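Local structure of gifsy-2 prophage ATP-binding sugar transporter-like protein (Salmonella typhimurium LT2, 2PP6) at residues A[80-85]-A[89-94]. The protein is of uncertain function but may bind ATP and take part in sugar transport, and folds as a small prophage-encoded beta barrel. Residues are numbered along the deposited sequence; the frame is centred on the assembly and turned at random.
Sequences TRIRRF and PQLTLE
The beta hairpin of strands 75-85 and 88-95 joins I82 to L91 and R83 to Q90 as consecutive antiparallel pairs. R83 and Q90 form the hydrogen-bonded pair: R83 N reaches Q90 O at 2.9 Å, in the plane of that carbonyl, while Q90 N returns a bond to R83 O at 3.1 Å, approaching from above the carbonyl plane. Between them and the next rung, I82 and L91 form the non-hydrogen-bonded pair, with no backbone hydrogen bond between the two, although I82 CA makes a CH...O contact to the same Q90 O. Their side chains run side by side, CG1 of I82 meeting CD2 of L91 at 3.4 Å. Beyond, T92 N bonds R81 O at 3.0 Å.

At T80 the pairing shifts. Its N reaches T92 O at 2.8 Å, nearly end-on to the carbonyl, and its OG1 adds a longer bond of 3.3 Å from above the carbonyl plane, made possible by chi1 of 67°, which places OG1 between N and C. T92 O thus takes two donors from one residue. The near-helical T80 backbone (psi -30°) followed by an extended R81 is consistent with a classic beta bulge opposite T92.

In the closed six-stranded barrel, strand 88-95 lies between 75-85 and 53-57; L91, buried, also packs on V57, V79 and P64. The R84 guanidinium lies across P89, NH2 to CG 3.7 Å, on the same sheet face as I82 and L91. R81, R83, Q90 and T92 share the other face. There Q90, extended with CG anti to its own N, brings NE2 to the edge of the R83 guanidinium, the two planes 70° apart; T92 OG1 sits over one face of that guanidinium and makes a weak hydrogen bond with N54 ND2.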
ATOM      1  N   THR A  80     -20.987  23.933  10.025  1.00 38.36           N
ATOM      2  CA  THR A  80     -20.542  25.318  10.033  1.00 43.01           C
ATOM      3  C   THR A  80     -19.439  25.593   9.014  1.00 44.45           C
ATOM      4  O   THR A  80     -19.339  26.704   8.513  1.00 44.19           O
ATOM      5  CB  THR A  80     -20.058  25.733  11.427  1.00 53.72           C
ATOM      6  OG1 THR A  80     -18.860  25.019  11.759  1.00 61.31           O
ATOM      7  CG2 THR A  80     -21.128  25.417  12.451  1.00 57.31           C
ATOM      8  N   ARG A  81     -18.610  24.597   8.712  1.00 34.70           N
ATOM      9  CA  ARG A  81     -17.560  24.784   7.714  1.00 33.79           C
ATOM     10  C   ARG A  81     -17.164  23.470   7.055  1.00 29.52           C
ATOM     11  O   ARG A  81     -17.361  22.399   7.614  1.00 24.91           O
ATOM     12  CB  ARG A  81     -16.331  25.468   8.321  1.00 67.60           C
ATOM     13  CG  ARG A  81     -15.390  24.565   9.068  1.00 85.11           C
ATOM     14  CD  ARG A  81     -14.254  25.362   9.709  1.00 95.05           C
ATOM     15  NE  ARG A  81     -14.700  26.181  10.839  1.00101.59           N
ATOM     16  CZ  ARG A  81     -15.264  27.382  10.733  1.00102.92           C
ATOM     17  NH1 ARG A  81     -15.459  27.932   9.540  1.00103.38           N
ATOM     18  NH2 ARG A  81     -15.642  28.034  11.826  1.00101.36           N
ATOM     19  N   ILE A  82     -16.584  23.560   5.867  1.00 30.53           N
ATOM     20  CA  ILE A  82     -16.217  22.371   5.113  1.00 28.05           C
ATOM     21  C   ILE A  82     -14.810  22.402   4.522  1.00 27.23           C
ATOM     22  O   ILE A  82     -14.508  23.219   3.661  1.00 29.49           O
ATOM     23  CB  ILE A  82     -17.248  22.157   3.967  1.00 23.74           C
ATOM     24  CG1 ILE A  82     -18.567  21.626   4.548  1.00 21.48           C
ATOM     25  CG2 ILE A  82     -16.678  21.263   2.888  1.00 14.86           C
ATOM     26  CD1 ILE A  82     -19.680  21.446   3.517  1.00 16.25           C
ATOM     27  N   ARG A  83     -13.948  21.507   4.973  1.00 23.11           N
ATOM     28  CA  ARG A  83     -12.590  21.451   4.435  1.00 26.10           C
ATOM     29  C   ARG A  83     -12.402  20.213   3.565  1.00 28.60           C
ATOM     30  O   ARG A  83     -13.356  19.538   3.192  1.00 24.89           O
ATOM     31  CB  ARG A  83     -11.579  21.431   5.567  1.00 41.76           C
ATOM     32  CG  ARG A  83     -11.524  22.728   6.286  1.00 52.71           C
ATOM     33  CD  ARG A  83     -11.225  22.532   7.741  1.00 59.97           C
ATOM     34  NE  ARG A  83     -11.355  23.802   8.442  1.00 66.77           N
ATOM     35  CZ  ARG A  83     -11.313  23.934   9.762  1.00 69.07           C
ATOM     36  NH1 ARG A  83     -11.146  22.859  10.530  1.00 69.55           N
ATOM     37  NH2 ARG A  83     -11.430  25.141  10.308  1.00 69.02           N
ATOM     38  N   ARG A  84     -11.163  19.924   3.220  1.00 31.15           N
ATOM     39  CA  ARG A  84     -10.906  18.753   2.427  1.00 32.91           C
ATOM     40  C   ARG A  84      -9.929  17.875   3.172  1.00 35.53           C
ATOM     41  O   ARG A  84      -9.040  18.359   3.887  1.00 34.15           O
ATOM     42  CB  ARG A  84     -10.355  19.138   1.057  1.00 45.15           C
ATOM     43  CG  ARG A  84     -11.326  18.843  -0.064  1.00 54.05           C
ATOM     44  CD  ARG A  84     -12.620  19.613   0.121  1.00 60.72           C
ATOM     45  NE  ARG A  84     -13.779  18.870  -0.370  1.00 67.35           N
ATOM     46  CZ  ARG A  84     -15.009  19.370  -0.441  1.00 68.88           C
ATOM     47  NH1 ARG A  84     -15.238  20.619  -0.057  1.00 70.21           N
ATOM     48  NH2 ARG A  84     -16.010  18.616  -0.880  1.00 68.06           N
ATOM     49  N   PHE A  85     -10.130  16.574   3.043  1.00 36.16           N
ATOM     50  CA  PHE A  85      -9.253  15.618   3.677  1.00 38.97           C
ATOM     51  C   PHE A  85      -9.048  14.558   2.617  1.00 40.09           C
ATOM     52  O   PHE A  85      -9.883  13.670   2.444  1.00 38.78           O
ATOM     53  CB  PHE A  85      -9.907  15.012   4.910  1.00 47.12           C
ATOM     54  CG  PHE A  85      -8.994  14.127   5.686  1.00 52.76           C
ATOM     55  CD1 PHE A  85      -8.106  14.666   6.602  1.00 54.65           C
ATOM     56  CD2 PHE A  85      -8.997  12.751   5.480  1.00 55.21           C
ATOM     57  CE1 PHE A  85      -7.225  13.847   7.313  1.00 56.00           C
ATOM     58  CE2 PHE A  85      -8.125  11.921   6.179  1.00 55.36           C
ATOM     59  CZ  PHE A  85      -7.234  12.472   7.100  1.00 56.80           C
ATOM     60  N   PRO A  89     -14.979  15.458   2.019  1.00 24.71           N
ATOM     61  CA  PRO A  89     -15.544  16.521   2.846  1.00 22.56           C
ATOM     62  C   PRO A  89     -15.246  16.362   4.330  1.00 22.36           C
ATOM     63  O   PRO A  89     -15.599  15.366   4.936  1.00 22.16           O
ATOM     64  CB  PRO A  89     -17.046  16.410   2.582  1.00 27.79           C
ATOM     65  CG  PRO A  89     -17.120  15.772   1.242  1.00 30.54           C
ATOM     66  CD  PRO A  89     -16.037  14.732   1.307  1.00 28.73           C
ATOM     67  N   GLN A  90     -14.572  17.331   4.920  1.00 29.54           N
ATOM     68  CA  GLN A  90     -14.343  17.256   6.344  1.00 28.16           C
ATOM     69  C   GLN A  90     -15.271  18.317   6.912  1.00 27.19           C
ATOM     70  O   GLN A  90     -15.050  19.501   6.691  1.00 24.53           O
ATOM     71  CB  GLN A  90     -12.914  17.584   6.708  1.00 25.04           C
ATOM     72  CG  GLN A  90     -12.816  17.810   8.179  1.00 32.79           C
ATOM     73  CD  GLN A  90     -11.416  17.967   8.638  1.00 34.86           C
ATOM     74  OE1 GLN A  90     -10.666  17.002   8.694  1.00 36.69           O
ATOM     75  NE2 GLN A  90     -11.038  19.195   8.969  1.00 43.31           N
ATOM     76  N   LEU A  91     -16.302  17.885   7.637  1.00 16.47           N
ATOM     77  CA  LEU A  91     -17.287  18.799   8.190  1.00 15.27           C
ATOM     78  C   LEU A  91     -17.099  19.206   9.655  1.00 16.97           C
ATOM     79  O   LEU A  91     -16.768  18.385  10.521  1.00 14.81           O
ATOM     80  CB  LEU A  91     -18.682  18.192   8.031  1.00 18.26           C
ATOM     81  CG  LEU A  91     -18.991  17.452   6.724  1.00 17.84           C
ATOM     82  CD1 LEU A  91     -20.456  16.988   6.735  1.00 14.70           C
ATOM     83  CD2 LEU A  91     -18.725  18.352   5.530  1.00 16.61           C
ATOM     84  N   THR A  92     -17.312  20.490   9.923  1.00 25.17           N
ATOM     85  CA  THR A  92     -17.233  20.996  11.283  1.00 29.56           C
ATOM     86  C   THR A  92     -18.691  21.146  11.671  1.00 29.55           C
ATOM     87  O   THR A  92     -19.438  21.894  11.034  1.00 28.87           O
ATOM     88  CB  THR A  92     -16.531  22.359  11.366  1.00 32.61           C
ATOM     89  OG1 THR A  92     -15.141  22.198  11.053  1.00 30.28           O
ATOM     90  CG2 THR A  92     -16.669  22.938  12.769  1.00 28.08           C
ATOM     91  N   LEU A  93     -19.083  20.416  12.711  1.00 36.92           N
ATOM     92  CA  LEU A  93     -20.462  20.400  13.174  1.00 39.96           C
ATOM     93  C   LEU A  93     -20.666  21.046  14.532  1.00 47.84           C
ATOM     94  O   LEU A  93     -19.881  20.826  15.460  1.00 42.70           O
ATOM     95  CB  LEU A  93     -20.942  18.959  13.273  1.00 24.54           C
ATOM     96  CG  LEU A  93     -20.508  17.980  12.199  1.00 14.37           C
ATOM     97  CD1 LEU A  93     -20.923  16.573  12.589  1.00 14.23           C
ATOM     98  CD2 LEU A  93     -21.143  18.377  10.893  1.00 14.88           C
ATOM     99  N   GLU A  94     -21.747  21.813  14.645  1.00 53.98           N
ATOM    100  CA  GLU A  94     -22.101  22.470  15.898  1.00 59.55           C
ATOM    101  C   GLU A  94     -23.474  21.992  16.376  1.00 58.62           C
ATOM    102  O   GLU A  94     -24.385  21.795  15.567  1.00 50.86           O
ATOM    103  CB  GLU A  94     -22.109  23.992  15.719  1.00 95.26           C
ATOM    104  CG  GLU A  94     -20.740  24.577  15.386  1.00122.83           C
ATOM    105  CD  GLU A  94     -19.683  24.279  16.442  1.00134.26           C
ATOM    106  OE1 GLU A  94     -18.491  24.562  16.188  1.00139.23           O
ATOM    107  OE2 GLU A  94     -20.039  23.767  17.525  1.00139.70           O
TER